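Local coordinates for protein UDP-L-Rhamnose Synthase (Acanthamoeba polyphaga mimivirus, PDB 7JID) that probably makes UDP-L-rhamnose, with NADP as cofactor, at residues Q98-I112 with M150-R163. Residues are numbered along the deposited sequence; the frame is centred on the assembly and turned at random.
Sequences QKYNIHLTYLGTGCI and MHFFDNDVLNLRIR. With AWU ([[(2~{R},3~{S},4~{R},5~{R})-5-[2,4-bis(oxidanylidene)pyrimidin-1-yl]-3,4-bis(oxidanyl)oxolan-2-yl]methoxy-oxidanyl-phosphoryl] [(2~{R},3~{R},4~{R},5~{R},6~{S})-6-methyl-3,4,5-tris(oxidanyl)oxan-2-yl] hydrogen phosphate), chain C.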
# COMPACT_ATOMS: atom_id res chain seq x y z
N GLN A 98 8.45 15.14 -7.57
CA GLN A 98 7.52 16.28 -7.52
C GLN A 98 8.19 17.43 -6.77
O GLN A 98 8.14 18.59 -7.27
CB GLN A 98 6.23 15.87 -6.85
CG GLN A 98 5.23 17.00 -6.79
CD GLN A 98 3.97 16.58 -6.10
OE1 GLN A 98 3.94 16.25 -4.90
NE2 GLN A 98 2.88 16.70 -6.83
N LYS A 99 8.79 17.14 -5.62
CA LYS A 99 9.41 18.22 -4.82
C LYS A 99 10.47 18.93 -5.64
O LYS A 99 10.50 20.19 -5.56
CB LYS A 99 10.01 17.64 -3.54
CG LYS A 99 10.95 18.57 -2.78
CD LYS A 99 11.41 17.96 -1.45
CE LYS A 99 12.36 18.84 -0.67
NZ LYS A 99 12.77 18.21 0.61
N TYR A 100 11.32 18.19 -6.36
CA TYR A 100 12.43 18.72 -7.19
C TYR A 100 11.92 19.20 -8.57
O TYR A 100 12.77 19.65 -9.38
CB TYR A 100 13.59 17.72 -7.22
CG TYR A 100 14.35 17.68 -5.92
CD1 TYR A 100 15.44 18.52 -5.71
CD2 TYR A 100 13.93 16.89 -4.87
CE1 TYR A 100 16.11 18.53 -4.49
CE2 TYR A 100 14.58 16.90 -3.64
CZ TYR A 100 15.68 17.73 -3.46
OH TYR A 100 16.31 17.74 -2.25
N ASN A 101 10.63 19.09 -8.86
CA ASN A 101 10.06 19.52 -10.18
C ASN A 101 10.77 18.77 -11.30
O ASN A 101 11.10 19.39 -12.35
CB ASN A 101 10.20 21.04 -10.39
CG ASN A 101 9.33 21.85 -9.46
OD1 ASN A 101 9.84 22.65 -8.67
ND2 ASN A 101 8.03 21.68 -9.55
N ILE A 102 11.04 17.47 -11.11
CA ILE A 102 11.70 16.64 -12.15
C ILE A 102 10.66 15.63 -12.66
O ILE A 102 10.04 14.94 -11.84
CB ILE A 102 12.97 15.92 -11.67
CG1 ILE A 102 14.03 16.89 -11.13
CG2 ILE A 102 13.52 15.11 -12.83
CD1 ILE A 102 15.15 16.22 -10.42
N HIS A 103 10.45 15.61 -13.96
CA HIS A 103 9.44 14.70 -14.56
C HIS A 103 9.80 13.25 -14.22
O HIS A 103 10.96 12.85 -14.41
CB HIS A 103 9.39 14.94 -16.06
CG HIS A 103 8.43 14.05 -16.77
ND1 HIS A 103 8.75 12.75 -17.10
CD2 HIS A 103 7.17 14.27 -17.16
CE1 HIS A 103 7.68 12.19 -17.65
NE2 HIS A 103 6.70 13.10 -17.72
N LEU A 104 8.81 12.46 -13.80
CA LEU A 104 8.96 11.02 -13.49
C LEU A 104 8.08 10.24 -14.46
O LEU A 104 6.90 10.56 -14.55
CB LEU A 104 8.53 10.75 -12.06
CG LEU A 104 8.47 9.28 -11.63
CD1 LEU A 104 9.85 8.65 -11.70
CD2 LEU A 104 7.93 9.20 -10.23
N THR A 105 8.67 9.23 -15.08
CA THR A 105 7.93 8.16 -15.77
C THR A 105 7.90 6.95 -14.84
O THR A 105 8.95 6.41 -14.55
CB THR A 105 8.53 7.81 -17.14
OG1 THR A 105 8.66 9.01 -17.92
CG2 THR A 105 7.67 6.80 -17.86
N TYR A 106 6.69 6.54 -14.48
CA TYR A 106 6.42 5.30 -13.72
C TYR A 106 5.85 4.25 -14.68
O TYR A 106 4.77 4.43 -15.20
CB TYR A 106 5.50 5.59 -12.54
CG TYR A 106 4.88 4.34 -11.96
CD1 TYR A 106 5.67 3.39 -11.31
CD2 TYR A 106 3.53 4.15 -12.04
CE1 TYR A 106 5.10 2.24 -10.81
CE2 TYR A 106 2.94 2.99 -11.54
CZ TYR A 106 3.74 2.07 -10.89
OH TYR A 106 3.23 0.89 -10.41
N LEU A 107 6.57 3.16 -14.88
CA LEU A 107 6.04 2.03 -15.69
C LEU A 107 5.20 1.15 -14.78
O LEU A 107 5.77 0.48 -13.90
CB LEU A 107 7.16 1.24 -16.35
CG LEU A 107 6.68 0.32 -17.48
CD1 LEU A 107 5.88 1.06 -18.53
CD2 LEU A 107 7.87 -0.36 -18.15
N GLY A 108 3.87 1.30 -14.88
CA GLY A 108 2.90 0.53 -14.08
C GLY A 108 2.34 -0.63 -14.88
O GLY A 108 3.02 -1.25 -15.68
N THR A 109 1.09 -0.92 -14.59
CA THR A 109 0.43 -2.11 -15.15
C THR A 109 -1.04 -1.84 -15.42
O THR A 109 -1.70 -1.14 -14.61
CB THR A 109 0.65 -3.32 -14.24
OG1 THR A 109 0.05 -4.45 -14.87
CG2 THR A 109 0.06 -3.11 -12.85
N GLY A 110 -1.54 -2.47 -16.49
CA GLY A 110 -2.99 -2.53 -16.72
C GLY A 110 -3.59 -3.83 -16.22
O GLY A 110 -4.80 -3.99 -16.43
N CYS A 111 -2.85 -4.66 -15.46
CA CYS A 111 -3.40 -5.92 -14.87
C CYS A 111 -4.17 -5.62 -13.58
O CYS A 111 -4.01 -6.32 -12.60
CB CYS A 111 -2.30 -6.95 -14.76
SG CYS A 111 -1.91 -7.52 -16.44
N ILE A 112 -4.99 -4.57 -13.60
CA ILE A 112 -5.80 -4.10 -12.43
C ILE A 112 -7.27 -4.13 -12.80
O ILE A 112 -8.10 -3.70 -11.98
CB ILE A 112 -5.31 -2.69 -12.04
CG1 ILE A 112 -5.54 -1.68 -13.15
CG2 ILE A 112 -3.82 -2.80 -11.67
CD1 ILE A 112 -5.09 -0.28 -12.84
N MET A 150 -1.13 7.14 -8.03
CA MET A 150 -0.40 7.94 -9.06
C MET A 150 -1.30 9.04 -9.63
O MET A 150 -0.75 10.06 -10.11
CB MET A 150 0.16 7.08 -10.18
CG MET A 150 1.31 6.22 -9.74
SD MET A 150 2.77 7.20 -9.20
CE MET A 150 3.84 5.87 -8.65
N HIS A 151 -2.62 8.90 -9.52
CA HIS A 151 -3.57 9.91 -10.04
C HIS A 151 -3.47 11.17 -9.17
O HIS A 151 -3.88 12.24 -9.66
CB HIS A 151 -4.98 9.33 -10.10
CG HIS A 151 -5.21 8.43 -11.27
ND1 HIS A 151 -4.70 7.11 -11.35
CD2 HIS A 151 -5.95 8.61 -12.40
CE1 HIS A 151 -5.08 6.57 -12.50
NE2 HIS A 151 -5.92 7.44 -13.11
N PHE A 152 -2.97 11.08 -7.94
CA PHE A 152 -2.69 12.27 -7.09
C PHE A 152 -1.47 13.05 -7.59
O PHE A 152 -1.23 14.17 -7.06
CB PHE A 152 -2.49 11.87 -5.63
CG PHE A 152 -3.77 11.45 -4.98
CD1 PHE A 152 -4.71 12.39 -4.62
CD2 PHE A 152 -4.02 10.13 -4.69
CE1 PHE A 152 -5.90 11.99 -4.02
CE2 PHE A 152 -5.20 9.74 -4.07
CZ PHE A 152 -6.16 10.67 -3.77
N PHE A 153 -0.74 12.54 -8.59
CA PHE A 153 0.46 13.16 -9.18
C PHE A 153 0.25 13.39 -10.69
O PHE A 153 1.19 13.33 -11.44
CB PHE A 153 1.69 12.29 -8.94
CG PHE A 153 2.04 12.08 -7.50
CD1 PHE A 153 2.98 12.89 -6.88
CD2 PHE A 153 1.45 11.06 -6.77
CE1 PHE A 153 3.29 12.70 -5.54
CE2 PHE A 153 1.78 10.86 -5.43
CZ PHE A 153 2.72 11.67 -4.83
N ASP A 154 -0.97 13.72 -11.08
CA ASP A 154 -1.36 13.75 -12.51
C ASP A 154 -0.56 14.79 -13.30
O ASP A 154 -0.42 14.62 -14.51
CB ASP A 154 -2.86 13.99 -12.63
CG ASP A 154 -3.40 13.66 -14.01
OD1 ASP A 154 -3.35 12.49 -14.38
OD2 ASP A 154 -3.90 14.58 -14.68
N ASN A 155 -0.06 15.86 -12.67
CA ASN A 155 0.68 16.92 -13.40
C ASN A 155 2.19 16.73 -13.30
O ASN A 155 2.92 17.50 -13.93
CB ASN A 155 0.30 18.32 -12.92
CG ASN A 155 -1.18 18.59 -13.00
OD1 ASN A 155 -1.84 18.24 -13.98
ND2 ASN A 155 -1.72 19.18 -11.95
N ASP A 156 2.66 15.70 -12.59
CA ASP A 156 4.08 15.52 -12.24
C ASP A 156 4.59 14.16 -12.67
O ASP A 156 5.82 14.00 -12.84
CB ASP A 156 4.24 15.65 -10.73
CG ASP A 156 4.06 17.09 -10.32
OD1 ASP A 156 4.96 17.88 -10.71
OD2 ASP A 156 2.98 17.42 -9.75
N VAL A 157 3.69 13.18 -12.81
CA VAL A 157 4.15 11.78 -13.09
C VAL A 157 3.42 11.23 -14.31
O VAL A 157 2.19 11.38 -14.40
CB VAL A 157 3.91 10.86 -11.89
CG1 VAL A 157 4.22 9.41 -12.21
CG2 VAL A 157 4.71 11.34 -10.68
N LEU A 158 4.17 10.57 -15.17
CA LEU A 158 3.63 9.81 -16.29
C LEU A 158 3.44 8.36 -15.81
O LEU A 158 4.47 7.69 -15.61
CB LEU A 158 4.57 9.89 -17.50
CG LEU A 158 4.11 9.20 -18.78
CD1 LEU A 158 2.80 9.79 -19.26
CD2 LEU A 158 5.22 9.27 -19.81
N ASN A 159 2.20 7.90 -15.71
CA ASN A 159 1.84 6.54 -15.24
C ASN A 159 1.43 5.71 -16.46
O ASN A 159 0.31 5.85 -16.93
CB ASN A 159 0.82 6.66 -14.13
CG ASN A 159 0.15 5.34 -13.81
OD1 ASN A 159 0.85 4.33 -13.73
ND2 ASN A 159 -1.14 5.39 -13.55
N LEU A 160 2.29 4.82 -16.90
CA LEU A 160 2.03 4.03 -18.13
C LEU A 160 1.58 2.61 -17.73
O LEU A 160 2.29 1.92 -16.98
CB LEU A 160 3.27 3.95 -19.02
CG LEU A 160 3.75 5.30 -19.54
CD1 LEU A 160 4.96 5.13 -20.41
CD2 LEU A 160 2.63 6.08 -20.23
N ARG A 161 0.37 2.24 -18.12
CA ARG A 161 -0.13 0.87 -17.87
C ARG A 161 0.19 -0.09 -19.01
O ARG A 161 -0.50 -0.13 -20.06
CB ARG A 161 -1.64 0.99 -17.64
CG ARG A 161 -2.07 1.79 -16.44
CD ARG A 161 -3.58 1.69 -16.41
NE ARG A 161 -4.25 2.46 -15.41
CZ ARG A 161 -5.50 2.91 -15.51
NH1 ARG A 161 -6.16 2.78 -16.65
NH2 ARG A 161 -6.03 3.53 -14.47
N ILE A 162 1.28 -0.86 -18.88
CA ILE A 162 1.60 -1.93 -19.86
C ILE A 162 0.92 -3.21 -19.38
O ILE A 162 0.62 -3.33 -18.18
CB ILE A 162 3.10 -2.10 -20.08
CG1 ILE A 162 3.82 -2.45 -18.77
CG2 ILE A 162 3.67 -0.87 -20.77
CD1 ILE A 162 5.15 -3.14 -19.02
N ARG A 163 0.76 -4.13 -20.30
CA ARG A 163 0.34 -5.50 -19.94
C ARG A 163 1.11 -6.51 -20.74
O ARG A 163 1.36 -6.28 -21.95
CB ARG A 163 -1.15 -5.70 -20.20
CG ARG A 163 -2.03 -4.76 -19.43
CD ARG A 163 -3.51 -5.08 -19.57
NE ARG A 163 -3.85 -6.33 -18.89
CZ ARG A 163 -4.43 -7.41 -19.41
NH1 ARG A 163 -4.59 -7.56 -20.71
NH2 ARG A 163 -4.75 -8.42 -18.63
PA AWU C . 2.39 -15.56 -16.18
O1A AWU C . 1.95 -16.21 -14.92
O2A AWU C . 3.59 -16.14 -16.91
O3A AWU C . 2.88 -14.01 -16.10
PB AWU C . 2.46 -12.89 -14.96
O1B AWU C . 0.94 -12.76 -14.70
O2B AWU C . 3.40 -13.08 -13.75
O3B AWU C . 2.87 -11.60 -15.79
C5' AWU C . 3.45 -8.21 -14.64
O5' AWU C . 3.65 -9.52 -15.14
C4' AWU C . 2.74 -7.36 -15.68
O4' AWU C . 2.36 -6.07 -15.16
C3' AWU C . 1.50 -8.08 -16.12
O3' AWU C . 1.02 -7.44 -17.27
C2' AWU C . 1.76 -9.52 -16.53
C1' AWU C . 2.57 -10.25 -15.55
N1 AWU C . -0.62 -19.02 -18.61
C2 AWU C . -1.03 -20.15 -19.30
O2 AWU C . -1.64 -20.03 -20.38
N3 AWU C . -0.63 -21.38 -18.84
C4 AWU C . 0.02 -21.52 -17.65
O4 AWU C . 0.38 -22.71 -17.31
C5 AWU C . 0.45 -20.39 -16.97
C6 AWU C . 0.03 -19.13 -17.40
C1C AWU C . -1.01 -17.66 -19.08
C2C AWU C . -1.62 -16.72 -18.05
C3C AWU C . -1.23 -15.33 -18.61
C4C AWU C . 0.08 -15.64 -19.26
C5C AWU C . 1.30 -15.12 -18.53
C6' AWU C . 4.85 -7.70 -14.33
O2' AWU C . 2.57 -9.50 -17.69
O2C AWU C . -3.02 -16.90 -18.04
O3C AWU C . -2.11 -14.95 -19.65
O4C AWU C . 0.24 -17.05 -19.32
O5C AWU C . 1.17 -15.54 -17.16
O HOH W 1 0.46 15.76 -5.44
O HOH W 2 6.46 19.80 -9.04
O HOH W 3 7.64 15.01 -11.04
O HOH W 4 -0.23 1.77 -13.18
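Tyr106 lays one ring face under the methyl of Met150, a CH-pi contact with CE 3.9 Å from the ring centroid. Met150 bends at chi2 (-64°), which carries this methyl over the face, while SD stays oblique to the ring in a Met-aromatic contact. At the ring edge, near its plane, Asn159 OD1 comes within 3.2 Å of Tyr106 CD2; water 4 donates to that same oxygen. The Asn159 amide has its strongest polar partner in Thr213, on strand 212-215. Tyr106 OH is hydrogen-bonded to Lys143 NZ, on helix 138-150. Beneath these side chains two parallel strands are joined in a ladder, with Tyr106 N to Leu158 O at 2.7 Å and Leu160 N to Tyr106 O at 3.0 Å. Leu107 packs its CD1 against Ile162 CG2 (3.7 Å) and also touches the NADP. At one end, Gln98 NE2 gives Asp156 OD2 a nearly straight bond of 3.0 Å, reaching it from above the carboxylate plane. At the other end, Thr109 OG1 is hydrogen-bonded to AWU O4' (2.8 Å) and closes an ST turn with Cys111 N. Strands 103-109 and 157-162 are neighbours in the parallel Rossmann-type sheet, between strands 54-57 and 212-215, and helix 138-150 connects them and packs against Tyr106 and Thr109.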